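Local structure of small S protein (Podospora anserina, 2WVQ) at residues V32-H37 against W152-G157; N17-F22 against K64-P69. The protein forms the [het-s] prion and, by interacting with het-S from incompatible cells, triggers the lethal reaction that prevents viable heterokaryons. The protein carries 2 engineered substitutions. All blocks are in the same frame, centred on the assembly; numbering follows the deposited sequence.

Two ways of tying distant segments together occur in the same mostly helical globular domain. Interaction 1 joins strands 32-34 and 152-154 through backbone hydrogen bonds, with apolar side chains packed on one face; interaction 2 seats the N-terminal end of helix 18-28 against the loop after helix 42-62 chiefly by van der Waals contact. Both are largely buried, yet they lie on opposite sides of the chain's centre, their own centres about 30 Å apart. They share no element, although strand 32-34 is the next element after helix 18-28. The surface buried between the segments is 420 Å² in interaction 1 and 199 Å² in interaction 2, where one isoleucine carries most of the contact.

Interaction 1. Residues V32-H37 against W152-G157; sequences VQLGRH and WALYDG. Engineered in segment 32-37: H37 (natural residue Pro).
W152 holds its CG between the backbone N and the carbonyl carbon (chi1 63°), which swings the indole alongside V32, while L34 and L154 both set CG anti to the carbonyl carbon and lie side by side. These residues belong to a two-stranded parallel sheet, a small element within the otherwise helical HeLo globular domain. The short strand axes are inclined by 45°, and V32, Q33 and L34 pair with W152, A153 and L154 in turn. Three backbone bonds fix this register. Q33 N gives a nearly straight bond (N-H...O 177°) to W152 O. L154 N returns one to Q33 O at 2.8 Å. The third runs from G35 N to L154 O at 2.9 Å. Q33 is thus gripped through both its N-H and its carbonyl.

The face with V32, L34, W152 and L154 is apolar. V32 CB sits over the indole, 4.3 Å from the centroid of the W152 six-membered ring in a CH-pi contact displaced toward the rim. L154 CD1 touches two side chains of the partner strand, V32 CG2 at 3.6 Å and L34 CD2 at 3.7 Å. Helix 42-62, through L49, and helix 157-176, through L160, pack against this face; D156, at the N-cap of the latter, also bonds S159.

On the other face the extended Q33 side chain brings NE2 beside A153 CB. Farther along, G35 CA approaches the Y155 ring obliquely, and that ring stacks with Y105. The last link is a water: it accepts from the backbone N of H37, an engineered residue, at 2.9 Å and donates to Y155 O at 3.1 Å.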
ATOM      1  N   VAL A  32     -10.786   6.087  12.012  1.00 37.77           N
ATOM      2  CA  VAL A  32      -9.991   4.908  12.406  1.00 37.51           C
ATOM      3  C   VAL A  32      -9.874   4.547  13.898  1.00 36.85           C
ATOM      4  O   VAL A  32      -9.464   5.337  14.751  1.00 35.19           O
ATOM      5  CB  VAL A  32      -8.698   4.607  11.520  1.00 38.49           C
ATOM      6  CG1 VAL A  32      -8.204   5.795  10.695  1.00 37.34           C
ATOM      7  CG2 VAL A  32      -7.584   3.844  12.291  1.00 37.84           C
ATOM      8  N   GLN A  33     -10.307   3.314  14.164  1.00 36.27           N
ATOM      9  CA  GLN A  33     -10.271   2.694  15.475  1.00 34.33           C
ATOM     10  C   GLN A  33      -9.094   1.707  15.548  1.00 33.02           C
ATOM     11  O   GLN A  33      -8.579   1.251  14.520  1.00 31.44           O
ATOM     12  CB  GLN A  33     -11.563   1.914  15.698  1.00 35.45           C
ATOM     13  CG  GLN A  33     -12.848   2.716  15.777  1.00 37.11           C
ATOM     14  CD  GLN A  33     -14.065   1.832  15.556  1.00 40.20           C
ATOM     15  OE1 GLN A  33     -15.194   2.249  15.746  1.00 41.82           O
ATOM     16  NE2 GLN A  33     -13.827   0.589  15.156  1.00 44.49           N
ATOM     17  N   LEU A  34      -8.634   1.403  16.765  1.00 31.15           N
ATOM     18  CA  LEU A  34      -7.614   0.370  16.923  1.00 29.62           C
ATOM     19  C   LEU A  34      -8.219  -0.813  17.681  1.00 28.55           C
ATOM     20  O   LEU A  34      -8.882  -0.636  18.698  1.00 27.82           O
ATOM     21  CB  LEU A  34      -6.350   0.888  17.629  1.00 29.35           C
ATOM     22  CG  LEU A  34      -5.577   2.023  16.936  1.00 31.33           C
ATOM     23  CD1 LEU A  34      -4.265   2.232  17.657  1.00 31.98           C
ATOM     24  CD2 LEU A  34      -5.330   1.718  15.458  1.00 31.97           C
ATOM     25  N   GLY A  35      -7.938  -2.006  17.178  1.00 28.50           N
ATOM     26  CA  GLY A  35      -8.571  -3.206  17.696  1.00 28.48           C
ATOM     27  C   GLY A  35      -7.869  -3.783  18.909  1.00 28.49           C
ATOM     28  O   GLY A  35      -6.764  -3.377  19.302  1.00 27.62           O
ATOM     29  N   ARG A  36      -8.517  -4.785  19.480  1.00 29.86           N
ATOM     30  CA  ARG A  36      -8.099  -5.388  20.728  1.00 30.07           C
ATOM     31  C   ARG A  36      -6.622  -5.791  20.736  1.00 29.76           C
ATOM     32  O   ARG A  36      -5.958  -5.717  21.779  1.00 29.64           O
ATOM     33  CB  ARG A  36      -9.041  -6.583  21.008  1.00 31.46           C
ATOM     34  CG  ARG A  36      -8.380  -7.834  21.546  1.00 34.71           C
ATOM     35  CD  ARG A  36      -9.081  -9.051  20.979  1.00 40.31           C
ATOM     36  NE  ARG A  36      -9.982  -9.629  21.963  1.00 44.15           N
ATOM     37  CZ  ARG A  36      -9.654 -10.660  22.741  1.00 44.88           C
ATOM     38  NH1 ARG A  36      -8.451 -11.192  22.634  1.00 47.10           N
ATOM     39  NH2 ARG A  36     -10.510 -11.147  23.622  1.00 45.28           N
ATOM     40  N   HIS A  37      -6.114  -6.214  19.583  1.00 30.08           N
ATOM     41  CA  HIS A  37      -4.802  -6.828  19.510  1.00 31.63           C
ATOM     42  C   HIS A  37      -3.591  -5.911  19.631  1.00 31.21           C
ATOM     43  O   HIS A  37      -2.470  -6.412  19.795  1.00 30.89           O
ATOM     44  CB  HIS A  37      -4.685  -7.826  18.333  1.00 32.57           C
ATOM     45  CG  HIS A  37      -5.136  -9.216  18.690  1.00 37.32           C
ATOM     46  ND1 HIS A  37      -6.469  -9.577  18.760  1.00 39.65           N
ATOM     47  CD2 HIS A  37      -4.431 -10.317  19.054  1.00 40.60           C
ATOM     48  CE1 HIS A  37      -6.564 -10.843  19.125  1.00 41.35           C
ATOM     49  NE2 HIS A  37      -5.344 -11.313  19.325  1.00 43.18           N
ATOM     50  N   TRP A 152     -14.008   2.347  11.011  1.00 38.92           N
ATOM     51  CA  TRP A 152     -13.407   1.062  10.729  1.00 36.70           C
ATOM     52  C   TRP A 152     -12.136   0.882  11.566  1.00 34.86           C
ATOM     53  O   TRP A 152     -11.481   1.844  11.939  1.00 35.21           O
ATOM     54  CB  TRP A 152     -13.162   0.918   9.215  1.00 36.60           C
ATOM     55  CG  TRP A 152     -12.190   1.938   8.722  1.00 35.91           C
ATOM     56  CD1 TRP A 152     -12.458   3.228   8.377  1.00 35.62           C
ATOM     57  CD2 TRP A 152     -10.784   1.759   8.561  1.00 35.07           C
ATOM     58  NE1 TRP A 152     -11.295   3.865   8.006  1.00 35.99           N
ATOM     59  CE2 TRP A 152     -10.258   2.980   8.093  1.00 34.62           C
ATOM     60  CE3 TRP A 152      -9.918   0.675   8.745  1.00 33.36           C
ATOM     61  CZ2 TRP A 152      -8.910   3.153   7.834  1.00 35.08           C
ATOM     62  CZ3 TRP A 152      -8.594   0.852   8.493  1.00 34.38           C
ATOM     63  CH2 TRP A 152      -8.092   2.077   8.043  1.00 35.24           C
ATOM     64  N   ALA A 153     -11.793  -0.356  11.880  1.00 32.93           N
ATOM     65  CA  ALA A 153     -10.679  -0.623  12.783  1.00 31.34           C
ATOM     66  C   ALA A 153      -9.453  -1.168  12.083  1.00 30.44           C
ATOM     67  O   ALA A 153      -9.558  -1.925  11.128  1.00 31.96           O
ATOM     68  CB  ALA A 153     -11.122  -1.596  13.906  1.00 30.45           C
ATOM     69  N   LEU A 154      -8.296  -0.795  12.587  1.00 29.27           N
ATOM     70  CA  LEU A 154      -7.045  -1.484  12.298  1.00 28.87           C
ATOM     71  C   LEU A 154      -6.867  -2.617  13.315  1.00 29.59           C
ATOM     72  O   LEU A 154      -6.744  -2.362  14.514  1.00 29.76           O
ATOM     73  CB  LEU A 154      -5.865  -0.531  12.424  1.00 28.24           C
ATOM     74  CG  LEU A 154      -5.831   0.630  11.426  1.00 27.86           C
ATOM     75  CD1 LEU A 154      -4.742   1.637  11.763  1.00 25.18           C
ATOM     76  CD2 LEU A 154      -5.616   0.056  10.044  1.00 26.73           C
ATOM     77  N   TYR A 155      -6.823  -3.855  12.830  1.00 30.06           N
ATOM     78  CA  TYR A 155      -6.849  -5.030  13.716  1.00 30.86           C
ATOM     79  C   TYR A 155      -5.465  -5.665  13.937  1.00 32.47           C
ATOM     80  O   TYR A 155      -5.307  -6.576  14.778  1.00 33.43           O
ATOM     81  CB  TYR A 155      -7.864  -6.082  13.184  1.00 29.70           C
ATOM     82  CG  TYR A 155      -9.314  -5.668  13.199  1.00 26.68           C
ATOM     83  CD1 TYR A 155      -9.994  -5.391  12.005  1.00 24.62           C
ATOM     84  CD2 TYR A 155     -10.030  -5.598  14.394  1.00 24.22           C
ATOM     85  CE1 TYR A 155     -11.356  -5.041  12.014  1.00 24.67           C
ATOM     86  CE2 TYR A 155     -11.374  -5.242  14.407  1.00 24.94           C
ATOM     87  CZ  TYR A 155     -12.018  -4.948  13.206  1.00 25.57           C
ATOM     88  OH  TYR A 155     -13.351  -4.597  13.206  1.00 30.37           O
ATOM     89  N   ASP A 156      -4.454  -5.200  13.205  1.00 33.27           N
ATOM     90  CA  ASP A 156      -3.087  -5.691  13.437  1.00 35.17           C
ATOM     91  C   ASP A 156      -2.091  -4.538  13.442  1.00 35.34           C
ATOM     92  O   ASP A 156      -2.348  -3.518  12.828  1.00 36.11           O
ATOM     93  CB  ASP A 156      -2.692  -6.721  12.379  1.00 35.05           C
ATOM     94  CG  ASP A 156      -2.756  -6.155  10.991  1.00 37.33           C
ATOM     95  OD1 ASP A 156      -3.884  -5.998  10.465  1.00 38.29           O
ATOM     96  OD2 ASP A 156      -1.677  -5.834  10.448  1.00 38.22           O
ATOM     97  N   GLY A 157      -0.957  -4.724  14.119  1.00 36.42           N
ATOM     98  CA  GLY A 157       0.112  -3.714  14.211  1.00 36.45           C
ATOM     99  C   GLY A 157       0.653  -3.268  12.857  1.00 37.12           C
ATOM    100  O   GLY A 157       0.969  -2.082  12.651  1.00 37.00           O
TER
HETATM  101  O   HOH W   1      -7.446  -6.304  16.974  1.00 29.40           O

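Interaction 2. Residues N17-F22 against K64-P69; sequences NVAGLF and KINDDP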
ATOM      1  N   ASN A  17      -9.998  18.620  -6.766  1.00 36.89           N
ATOM      2  CA  ASN A  17      -8.798  19.462  -6.828  1.00 34.93           C
ATOM      3  C   ASN A  17      -7.966  19.115  -5.581  1.00 32.67           C
ATOM      4  O   ASN A  17      -8.455  18.368  -4.718  1.00 32.31           O
ATOM      5  CB  ASN A  17      -9.155  20.953  -6.908  1.00 34.44           C
ATOM      6  CG  ASN A  17     -10.180  21.365  -5.897  1.00 36.62           C
ATOM      7  OD1 ASN A  17     -11.287  21.788  -6.265  1.00 40.05           O
ATOM      8  ND2 ASN A  17      -9.832  21.284  -4.618  1.00 34.14           N
ATOM      9  N   VAL A  18      -6.744  19.633  -5.493  1.00 29.88           N
ATOM     10  CA  VAL A  18      -5.795  19.220  -4.481  1.00 28.53           C
ATOM     11  C   VAL A  18      -6.312  19.520  -3.085  1.00 28.56           C
ATOM     12  O   VAL A  18      -6.197  18.672  -2.192  1.00 28.68           O
ATOM     13  CB  VAL A  18      -4.371  19.840  -4.688  1.00 29.36           C
ATOM     14  CG1 VAL A  18      -3.384  19.342  -3.606  1.00 26.45           C
ATOM     15  CG2 VAL A  18      -3.851  19.577  -6.092  1.00 28.66           C
ATOM     16  N   ALA A  19      -6.925  20.695  -2.892  1.00 27.64           N
ATOM     17  CA  ALA A  19      -7.411  21.095  -1.562  1.00 26.77           C
ATOM     18  C   ALA A  19      -8.527  20.167  -1.054  1.00 25.89           C
ATOM     19  O   ALA A  19      -8.561  19.754   0.126  1.00 25.77           O
ATOM     20  CB  ALA A  19      -7.894  22.575  -1.589  1.00 26.76           C
ATOM     21  N   GLY A  20      -9.427  19.859  -1.953  1.00 24.65           N
ATOM     22  CA  GLY A  20     -10.532  18.960  -1.692  1.00 25.99           C
ATOM     23  C   GLY A  20     -10.078  17.539  -1.394  1.00 25.46           C
ATOM     24  O   GLY A  20     -10.584  16.930  -0.446  1.00 26.94           O
ATOM     25  N   LEU A  21      -9.116  17.020  -2.172  1.00 26.60           N
ATOM     26  CA  LEU A  21      -8.465  15.703  -1.895  1.00 25.47           C
ATOM     27  C   LEU A  21      -7.631  15.727  -0.604  1.00 26.07           C
ATOM     28  O   LEU A  21      -7.712  14.809   0.219  1.00 24.54           O
ATOM     29  CB  LEU A  21      -7.579  15.286  -3.077  1.00 26.00           C
ATOM     30  CG  LEU A  21      -8.244  15.029  -4.450  1.00 28.29           C
ATOM     31  CD1 LEU A  21      -7.231  15.044  -5.616  1.00 26.28           C
ATOM     32  CD2 LEU A  21      -9.127  13.757  -4.460  1.00 28.71           C
ATOM     33  N   PHE A  22      -6.857  16.796  -0.404  1.00 27.13           N
ATOM     34  CA  PHE A  22      -6.101  17.002   0.851  1.00 26.86           C
ATOM     35  C   PHE A  22      -6.967  16.980   2.094  1.00 27.62           C
ATOM     36  O   PHE A  22      -6.634  16.269   3.056  1.00 28.24           O
ATOM     37  CB  PHE A  22      -5.283  18.299   0.846  1.00 28.13           C
ATOM     38  CG  PHE A  22      -4.651  18.609   2.175  1.00 27.29           C
ATOM     39  CD1 PHE A  22      -3.416  18.049   2.518  1.00 28.29           C
ATOM     40  CD2 PHE A  22      -5.283  19.423   3.077  1.00 25.85           C
ATOM     41  CE1 PHE A  22      -2.837  18.314   3.755  1.00 24.01           C
ATOM     42  CE2 PHE A  22      -4.699  19.725   4.343  1.00 24.94           C
ATOM     43  CZ  PHE A  22      -3.480  19.174   4.669  1.00 26.95           C
ATOM     44  N   LYS A  64      -0.675  27.064   2.580  1.00 25.62           N
ATOM     45  CA  LYS A  64      -1.920  27.846   2.454  1.00 27.30           C
ATOM     46  C   LYS A  64      -2.901  27.163   1.478  1.00 27.07           C
ATOM     47  O   LYS A  64      -3.461  27.789   0.559  1.00 27.16           O
ATOM     48  CB  LYS A  64      -1.618  29.308   2.036  1.00 26.63           C
ATOM     49  CG  LYS A  64      -0.628  29.976   2.960  1.00 28.99           C
ATOM     50  CD  LYS A  64      -0.409  31.469   2.631  1.00 30.09           C
ATOM     51  CE  LYS A  64      -0.020  32.268   3.902  1.00 36.76           C
ATOM     52  NZ  LYS A  64       1.307  31.888   4.464  1.00 36.31           N
ATOM     53  N   ILE A  65      -3.088  25.864   1.694  1.00 25.96           N
ATOM     54  CA  ILE A  65      -3.886  24.998   0.842  1.00 26.62           C
ATOM     55  C   ILE A  65      -5.298  25.511   0.551  1.00 27.14           C
ATOM     56  O   ILE A  65      -5.807  25.369  -0.562  1.00 27.64           O
ATOM     57  CB  ILE A  65      -3.938  23.502   1.473  1.00 25.74           C
ATOM     58  CG1 ILE A  65      -4.675  22.518   0.547  1.00 29.24           C
ATOM     59  CG2 ILE A  65      -4.591  23.517   2.830  1.00 22.21           C
ATOM     60  CD1 ILE A  65      -3.828  21.870  -0.538  1.00 30.18           C
ATOM     61  N   ASN A  66      -5.929  26.111   1.546  1.00 28.68           N
ATOM     62  CA  ASN A  66      -7.294  26.603   1.405  1.00 30.58           C
ATOM     63  C   ASN A  66      -7.461  28.006   0.794  1.00 31.64           C
ATOM     64  O   ASN A  66      -8.577  28.397   0.421  1.00 31.53           O
ATOM     65  CB  ASN A  66      -7.976  26.553   2.759  1.00 30.67           C
ATOM     66  CG  ASN A  66      -8.312  25.180   3.158  1.00 33.73           C
ATOM     67  OD1 ASN A  66      -8.192  24.831   4.341  1.00 37.19           O
ATOM     68  ND2 ASN A  66      -8.676  24.333   2.166  1.00 30.50           N
ATOM     69  N   ASP A  67      -6.353  28.735   0.675  1.00 32.21           N
ATOM     70  CA  ASP A  67      -6.383  30.140   0.232  1.00 31.96           C
ATOM     71  C   ASP A  67      -5.759  30.319  -1.140  1.00 31.65           C
ATOM     72  O   ASP A  67      -6.153  31.213  -1.882  1.00 32.31           O
ATOM     73  CB  ASP A  67      -5.640  31.045   1.224  1.00 32.49           C
ATOM     74  CG  ASP A  67      -6.187  30.964   2.641  1.00 32.59           C
ATOM     75  OD1 ASP A  67      -7.422  30.870   2.860  1.00 34.16           O
ATOM     76  OD2 ASP A  67      -5.367  31.070   3.562  1.00 33.81           O
ATOM     77  N   ASP A  68      -4.792  29.464  -1.462  1.00 30.72           N
ATOM     78  CA  ASP A  68      -4.040  29.516  -2.704  1.00 30.76           C
ATOM     79  C   ASP A  68      -4.819  28.826  -3.857  1.00 30.43           C
ATOM     80  O   ASP A  68      -5.067  27.619  -3.809  1.00 29.49           O
ATOM     81  CB  ASP A  68      -2.644  28.902  -2.478  1.00 31.25           C
ATOM     82  CG  ASP A  68      -1.728  28.988  -3.706  1.00 32.95           C
ATOM     83  OD1 ASP A  68      -0.521  28.715  -3.568  1.00 37.13           O
ATOM     84  OD2 ASP A  68      -2.188  29.288  -4.811  1.00 33.21           O
ATOM     85  N   PRO A  69      -5.217  29.615  -4.890  1.00 29.88           N
ATOM     86  CA  PRO A  69      -6.038  29.098  -5.978  1.00 28.92           C
ATOM     87  C   PRO A  69      -5.409  27.981  -6.809  1.00 28.42           C
ATOM     88  O   PRO A  69      -6.157  27.214  -7.394  1.00 27.39           O
ATOM     89  CB  PRO A  69      -6.341  30.331  -6.829  1.00 29.65           C
ATOM     90  CG  PRO A  69      -5.268  31.337  -6.468  1.00 30.38           C
ATOM     91  CD  PRO A  69      -4.962  31.064  -5.027  1.00 30.54           C
TER
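A19 in the first turn of helix 18-28 and I65 in the turn after helix 42-62 bring their backbones within 5.8 Å, measured between A19 CA and I65 CA. The turn is well defined: K64, with positive phi, ends helix 42-62 in a Schellman motif, and its carbonyl oxygen accepts from both D67 N and D68 N. I65 follows directly, its side chain directed toward the helix.

With CG1 anti to its backbone N (chi1 -175°), I65 extends toward the helix and touches three of its residues. Its CG1 rests against the helix backbone, 3.7 Å from A19 CA. The terminal CD1 meets V18 CG1 at 4.0 Å, these two side chains crossing at about a right angle. On the F22 ring, CD2 lies 4.0 Å from I65 CG1, and the neighbouring CE2 is 4.1 Å from the other branch, I65 CG2. The A19 methyl, CB, lies 3.6 Å from I65 O. Van der Waals contact thus carries this junction.

W59 of helix 42-62 touches both I65 and F22, its ring meeting that of F22 with the planes at about 50°, and L56 of the same helix also packs on F22. A backbone hydrogen bond between A19 and F71 ties helix 18-28 to the loop farther along, while V18 and L21 reach helix 79-108.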